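Local coordinates for putative uncharacterized protein (Ustilago maydis, PDB 4GNX) that binds single-stranded DNA as a subunit of replication protein A, using OB-fold domains, one of which carries a zinc site, at residues 338-350 / 361-375. Residues are numbered along the deposited sequence; the frame is centred on the assembly and turned at random.
Sequences ATPEYRYILSTNV and GFNEDATQLIGMSAG. With nucleotides of chain G.
In the β-hairpin of strands 341-352 and 355-362, Leu346 and Gly361 form an antiparallel hydrogen-bonded pair: Leu346 N to Gly361 O is 2.8 Å, and the return bond from Gly361 N to Leu346 O is the straighter (N-H...O angle 157°). The chain then passes into helix 363-370, which crosses strand 341-350 at 80° between axes. Tyr344 packs between them, its CB against Ala366 CB. With CG anti to the carbonyl carbon (chi1 -76°), its ring reaches the 371-373 turn and the start of helix 374-381, where Ala374 CB sits over the ring centre, 3.7 Å from the centroid, a CH-pi contact; Thr367 OG1 lies at the ring edge. Tyr344 OH donates to Met372 O at 2.9 Å, from above the carbonyl plane. On the same strand face Leu346 sends CB to Ala366 CB (3.7 Å), CD1 to Ile370 and CD2 to Leu369. Hairpin and helix belong to the OB fold of the C-terminal domain, and the opposite face of the sheet meets DNA: Phe362 lays its ring face on the base of DT13 of chain G, CG 3.4 Å from N3, while Ser347 OG donates to O2 of DT18 of chain G at 2.8 Å. Arg343 NH2 lies 3.3 Å from Asn363 CB, the guanidinium edge near O2 of DT13 of chain G.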
loop_
_atom_site.group_PDB
_atom_site.type_symbol
_atom_site.label_atom_id
_atom_site.label_comp_id
_atom_site.label_asym_id
_atom_site.label_seq_id
_atom_site.Cartn_x
_atom_site.Cartn_y
_atom_site.Cartn_z
ATOM N N ALA C 338 13.511 -2.198 -47.226
ATOM C CA ALA C 338 12.141 -2.451 -47.701
ATOM C C ALA C 338 11.124 -2.467 -46.553
ATOM O O ALA C 338 10.006 -1.946 -46.689
ATOM C CB ALA C 338 12.072 -3.755 -48.477
ATOM N N THR C 339 11.526 -3.054 -45.426
ATOM C CA THR C 339 10.655 -3.228 -44.275
ATOM C C THR C 339 11.109 -2.330 -43.127
ATOM O O THR C 339 12.310 -2.275 -42.826
ATOM C CB THR C 339 10.668 -4.699 -43.809
ATOM O OG1 THR C 339 10.415 -5.557 -44.929
ATOM C CG2 THR C 339 9.619 -4.964 -42.731
ATOM N N PRO C 340 10.154 -1.618 -42.485
ATOM C CA PRO C 340 10.473 -0.880 -41.281
ATOM C C PRO C 340 10.203 -1.730 -40.049
ATOM O O PRO C 340 9.404 -2.667 -40.101
ATOM C CB PRO C 340 9.492 0.292 -41.331
ATOM C CG PRO C 340 8.290 -0.261 -42.020
ATOM C CD PRO C 340 8.742 -1.424 -42.871
ATOM N N GLU C 341 10.885 -1.405 -38.958
ATOM C CA GLU C 341 10.573 -1.963 -37.651
ATOM C C GLU C 341 9.531 -1.057 -37.012
ATOM O O GLU C 341 9.524 0.151 -37.244
ATOM C CB GLU C 341 11.821 -1.990 -36.768
ATOM C CG GLU C 341 12.031 -3.301 -36.017
ATOM C CD GLU C 341 13.044 -4.193 -36.711
ATOM O OE1 GLU C 341 14.262 -3.958 -36.523
ATOM O OE2 GLU C 341 12.621 -5.118 -37.448
ATOM N N TYR C 342 8.652 -1.634 -36.204
ATOM C CA TYR C 342 7.652 -0.824 -35.527
ATOM C C TYR C 342 7.924 -0.795 -34.046
ATOM O O TYR C 342 8.057 -1.831 -33.414
ATOM C CB TYR C 342 6.242 -1.321 -35.830
ATOM C CG TYR C 342 5.873 -1.229 -37.301
ATOM C CD1 TYR C 342 5.975 -2.350 -38.132
ATOM C CD2 TYR C 342 5.432 -0.025 -37.866
ATOM C CE1 TYR C 342 5.636 -2.284 -39.476
ATOM C CE2 TYR C 342 5.088 0.050 -39.211
ATOM C CZ TYR C 342 5.195 -1.082 -40.011
ATOM O OH TYR C 342 4.869 -1.030 -41.355
ATOM N N ARG C 343 8.045 0.406 -33.508
ATOM C CA ARG C 343 8.283 0.584 -32.092
ATOM C C ARG C 343 7.148 1.392 -31.472
ATOM O O ARG C 343 6.534 2.222 -32.134
ATOM C CB ARG C 343 9.619 1.288 -31.856
ATOM C CG ARG C 343 10.835 0.448 -32.176
ATOM C CD ARG C 343 12.104 1.043 -31.584
ATOM N NE ARG C 343 12.378 0.623 -30.203
ATOM C CZ ARG C 343 12.913 -0.549 -29.848
ATOM N NH1 ARG C 343 13.231 -1.470 -30.754
ATOM N NH2 ARG C 343 13.131 -0.808 -28.570
ATOM N N TYR C 344 6.881 1.144 -30.199
ATOM C CA TYR C 344 5.836 1.871 -29.486
ATOM C C TYR C 344 6.278 3.254 -29.047
ATOM O O TYR C 344 7.431 3.472 -28.670
ATOM C CB TYR C 344 5.345 1.092 -28.257
ATOM C CG TYR C 344 4.418 -0.072 -28.567
ATOM C CD1 TYR C 344 4.771 -1.386 -28.238
ATOM C CD2 TYR C 344 3.191 0.134 -29.192
ATOM C CE1 TYR C 344 3.930 -2.453 -28.516
ATOM C CE2 TYR C 344 2.350 -0.930 -29.476
ATOM C CZ TYR C 344 2.728 -2.215 -29.136
ATOM O OH TYR C 344 1.889 -3.261 -29.422
ATOM N N ILE C 345 5.328 4.178 -29.117
ATOM C CA ILE C 345 5.406 5.475 -28.446
ATOM C C ILE C 345 4.105 5.689 -27.676
ATOM O O ILE C 345 3.327 6.594 -27.950
ATOM C CB ILE C 345 5.707 6.614 -29.437
ATOM C CG1 ILE C 345 5.068 6.312 -30.808
ATOM C CG2 ILE C 345 7.212 6.758 -29.558
ATOM C CD1 ILE C 345 5.180 7.406 -31.860
ATOM N N LEU C 346 3.890 4.823 -26.703
ATOM C CA LEU C 346 2.627 4.710 -26.010
ATOM C C LEU C 346 2.223 5.954 -25.216
ATOM O O LEU C 346 2.992 6.473 -24.404
ATOM C CB LEU C 346 2.701 3.526 -25.062
ATOM C CG LEU C 346 1.453 3.196 -24.247
ATOM C CD1 LEU C 346 0.740 2.035 -24.922
ATOM C CD2 LEU C 346 1.860 2.815 -22.831
ATOM N N SER C 347 1.000 6.413 -25.446
ATOM C CA SER C 347 0.426 7.469 -24.630
ATOM C C SER C 347 -0.781 6.922 -23.874
ATOM O O SER C 347 -1.824 6.637 -24.479
ATOM C CB SER C 347 0.007 8.640 -25.505
ATOM O OG SER C 347 0.116 9.850 -24.786
ATOM N N THR C 348 -0.657 6.774 -22.554
ATOM C CA THR C 348 -1.713 6.129 -21.780
ATOM C C THR C 348 -2.219 6.908 -20.580
ATOM O O THR C 348 -1.435 7.378 -19.776
ATOM C CB THR C 348 -1.283 4.728 -21.322
ATOM O OG1 THR C 348 -2.409 4.085 -20.730
ATOM C CG2 THR C 348 -0.146 4.791 -20.304
ATOM N N ASN C 349 -3.536 7.024 -20.465
ATOM C CA ASN C 349 -4.172 7.687 -19.329
ATOM C C ASN C 349 -4.516 6.716 -18.183
ATOM O O ASN C 349 -5.304 5.778 -18.348
ATOM C CB ASN C 349 -5.430 8.433 -19.792
ATOM C CG ASN C 349 -6.000 9.361 -18.724
ATOM O OD1 ASN C 349 -7.113 9.170 -18.271
ATOM N ND2 ASN C 349 -5.239 10.378 -18.328
ATOM N N VAL C 350 -3.921 6.950 -17.018
ATOM C CA VAL C 350 -4.098 6.071 -15.868
ATOM C C VAL C 350 -4.770 6.821 -14.743
ATOM O O VAL C 350 -4.568 8.028 -14.590
ATOM C CB VAL C 350 -2.763 5.453 -15.368
ATOM C CG1 VAL C 350 -2.035 4.753 -16.511
ATOM C CG2 VAL C 350 -1.870 6.488 -14.692
ATOM N N GLY C 361 5.068 5.476 -22.601
ATOM C CA GLY C 361 5.793 4.220 -22.541
ATOM C C GLY C 361 6.481 3.879 -23.856
ATOM O O GLY C 361 6.033 4.264 -24.944
ATOM N N PHE C 362 7.574 3.134 -23.750
ATOM C CA PHE C 362 8.337 2.748 -24.907
ATOM C C PHE C 362 8.275 1.251 -25.140
ATOM O O PHE C 362 7.626 0.525 -24.388
ATOM C CB PHE C 362 9.767 3.259 -24.776
ATOM C CG PHE C 362 9.854 4.756 -24.727
ATOM C CD1 PHE C 362 10.036 5.423 -23.517
ATOM C CD2 PHE C 362 9.721 5.509 -25.891
ATOM C CE1 PHE C 362 10.107 6.810 -23.472
ATOM C CE2 PHE C 362 9.792 6.900 -25.853
ATOM C CZ PHE C 362 9.982 7.548 -24.640
ATOM N N ASN C 363 8.976 0.805 -26.183
ATOM C CA ASN C 363 8.820 -0.533 -26.753
ATOM C C ASN C 363 8.689 -1.697 -25.754
ATOM O O ASN C 363 7.780 -2.517 -25.875
ATOM C CB ASN C 363 9.919 -0.801 -27.790
ATOM C CG ASN C 363 9.586 -1.961 -28.715
ATOM O OD1 ASN C 363 10.284 -2.974 -28.722
ATOM N ND2 ASN C 363 8.509 -1.828 -29.487
ATOM N N GLU C 364 9.574 -1.756 -24.764
ATOM C CA GLU C 364 9.573 -2.867 -23.815
ATOM C C GLU C 364 8.297 -2.867 -22.982
ATOM O O GLU C 364 7.498 -3.806 -23.049
ATOM C CB GLU C 364 10.803 -2.821 -22.899
ATOM C CG GLU C 364 12.152 -2.901 -23.609
ATOM C CD GLU C 364 12.684 -1.544 -24.075
ATOM O OE1 GLU C 364 11.898 -0.552 -24.127
ATOM O OE2 GLU C 364 13.900 -1.472 -24.403
ATOM N N ASP C 365 8.101 -1.794 -22.222
ATOM C CA ASP C 365 6.981 -1.681 -21.280
ATOM C C ASP C 365 5.607 -1.587 -21.946
ATOM O O ASP C 365 4.608 -2.078 -21.410
ATOM C CB ASP C 365 7.214 -0.500 -20.321
ATOM C CG ASP C 365 8.357 -0.770 -19.320
ATOM O OD1 ASP C 365 8.200 -1.643 -18.431
ATOM O OD2 ASP C 365 9.417 -0.113 -19.422
ATOM N N ALA C 366 5.553 -0.969 -23.120
ATOM C CA ALA C 366 4.294 -0.890 -23.840
ATOM C C ALA C 366 3.850 -2.235 -24.404
ATOM O O ALA C 366 2.654 -2.454 -24.607
ATOM C CB ALA C 366 4.357 0.170 -24.926
ATOM N N THR C 367 4.809 -3.139 -24.625
ATOM C CA THR C 367 4.499 -4.466 -25.165
ATOM C C THR C 367 3.675 -5.308 -24.201
ATOM O O THR C 367 2.698 -5.933 -24.605
ATOM C CB THR C 367 5.757 -5.241 -25.606
ATOM O OG1 THR C 367 6.384 -4.551 -26.689
ATOM C CG2 THR C 367 5.389 -6.632 -26.082
ATOM N N GLN C 368 4.064 -5.318 -22.934
ATOM C CA GLN C 368 3.288 -6.026 -21.927
ATOM C C GLN C 368 1.977 -5.316 -21.636
ATOM O O GLN C 368 1.002 -5.937 -21.225
ATOM C CB GLN C 368 4.082 -6.211 -20.640
ATOM C CG GLN C 368 4.661 -4.921 -20.088
ATOM C CD GLN C 368 4.942 -4.996 -18.599
ATOM O OE1 GLN C 368 4.154 -5.568 -17.825
ATOM N NE2 GLN C 368 6.068 -4.408 -18.182
ATOM N N LEU C 369 1.940 -4.015 -21.851
ATOM C CA LEU C 369 0.695 -3.317 -21.652
ATOM C C LEU C 369 -0.346 -3.684 -22.701
ATOM O O LEU C 369 -1.531 -3.479 -22.490
ATOM C CB LEU C 369 0.919 -1.811 -21.575
ATOM C CG LEU C 369 0.809 -1.294 -20.136
ATOM C CD1 LEU C 369 1.920 -1.804 -19.221
ATOM C CD2 LEU C 369 0.786 0.217 -20.109
ATOM N N ILE C 370 0.100 -4.258 -23.815
ATOM C CA ILE C 370 -0.794 -4.620 -24.918
ATOM C C ILE C 370 -0.741 -6.127 -25.214
ATOM O O ILE C 370 -1.654 -6.684 -25.823
ATOM C CB ILE C 370 -0.495 -3.760 -26.174
ATOM C CG1 ILE C 370 -0.766 -2.287 -25.852
ATOM C CG2 ILE C 370 -1.339 -4.188 -27.372
ATOM C CD1 ILE C 370 0.070 -1.319 -26.644
ATOM N N GLY C 371 0.317 -6.785 -24.746
ATOM C CA GLY C 371 0.451 -8.239 -24.851
ATOM C C GLY C 371 0.867 -8.606 -26.253
ATOM O O GLY C 371 0.527 -9.681 -26.747
ATOM N N MET C 372 1.616 -7.703 -26.885
ATOM C CA MET C 372 1.894 -7.782 -28.305
ATOM C C MET C 372 2.987 -6.797 -28.674
ATOM O O MET C 372 3.005 -5.679 -28.170
ATOM C CB MET C 372 0.639 -7.380 -29.037
ATOM C CG MET C 372 0.399 -8.124 -30.309
ATOM S SD MET C 372 -1.109 -7.510 -31.056
ATOM C CE MET C 372 -2.302 -7.950 -29.788
ATOM N N SER C 373 3.902 -7.202 -29.540
ATOM C CA SER C 373 4.892 -6.277 -30.084
ATOM C C SER C 373 4.196 -5.310 -31.034
ATOM O O SER C 373 3.101 -5.602 -31.534
ATOM C CB SER C 373 5.968 -7.029 -30.849
ATOM O OG SER C 373 5.472 -7.422 -32.120
ATOM N N ALA C 374 4.832 -4.171 -31.293
ATOM C CA ALA C 374 4.249 -3.167 -32.194
ATOM C C ALA C 374 4.058 -3.690 -33.625
ATOM O O ALA C 374 3.136 -3.264 -34.336
ATOM C CB ALA C 374 5.063 -1.880 -32.186
ATOM N N GLY C 375 4.923 -4.624 -34.023
ATOM C CA GLY C 375 4.805 -5.307 -35.306
ATOM C C GLY C 375 3.537 -6.132 -35.375
ATOM O O GLY C 375 2.799 -6.070 -36.368
ATOM P P DT G 13 17.473 6.413 -30.767
ATOM O OP1 DT G 13 17.050 5.617 -31.941
ATOM O OP2 DT G 13 18.663 7.297 -30.894
ATOM O "O5'" DT G 13 16.232 7.279 -30.256
ATOM C "C5'" DT G 13 15.234 7.809 -31.157
ATOM C "C4'" DT G 13 13.893 7.148 -30.922
ATOM O "O4'" DT G 13 13.994 6.172 -29.870
ATOM C "C3'" DT G 13 12.770 8.078 -30.479
ATOM O "O3'" DT G 13 12.008 8.466 -31.615
ATOM C "C2'" DT G 13 11.860 7.181 -29.655
ATOM C "C1'" DT G 13 12.706 5.963 -29.306
ATOM N N1 DT G 13 12.881 5.769 -27.863
ATOM C C2 DT G 13 12.800 4.494 -27.343
ATOM O O2 DT G 13 12.564 3.508 -28.026
ATOM N N3 DT G 13 12.999 4.417 -25.986
ATOM C C4 DT G 13 13.268 5.462 -25.120
ATOM O O4 DT G 13 13.421 5.238 -23.921
ATOM C C5 DT G 13 13.341 6.772 -25.736
ATOM C C7 DT G 13 13.628 7.965 -24.881
ATOM C C6 DT G 13 13.150 6.855 -27.058
ATOM P P DT G 18 -5.659 17.377 -26.465
ATOM O OP1 DT G 18 -6.074 18.118 -27.685
ATOM O OP2 DT G 18 -6.045 17.891 -25.126
ATOM O "O5'" DT G 18 -6.201 15.887 -26.604
ATOM C "C5'" DT G 18 -6.138 15.184 -27.863
ATOM C "C4'" DT G 18 -5.653 13.768 -27.646
ATOM O "O4'" DT G 18 -4.343 13.821 -27.054
ATOM C "C3'" DT G 18 -6.507 12.939 -26.686
ATOM O "O3'" DT G 18 -7.498 12.146 -27.366
ATOM C "C2'" DT G 18 -5.502 12.098 -25.916
ATOM C "C1'" DT G 18 -4.135 12.698 -26.221
ATOM N N1 DT G 18 -3.364 13.153 -25.053
ATOM C C2 DT G 18 -2.093 12.650 -24.901
ATOM O O2 DT G 18 -1.603 11.834 -25.665
ATOM N N3 DT G 18 -1.412 13.135 -23.812
ATOM C C4 DT G 18 -1.862 14.058 -22.889
ATOM O O4 DT G 18 -1.134 14.399 -21.962
ATOM C C5 DT G 18 -3.201 14.555 -23.116
ATOM C C7 DT G 18 -3.773 15.558 -22.163
ATOM C C6 DT G 18 -3.873 14.089 -24.178
#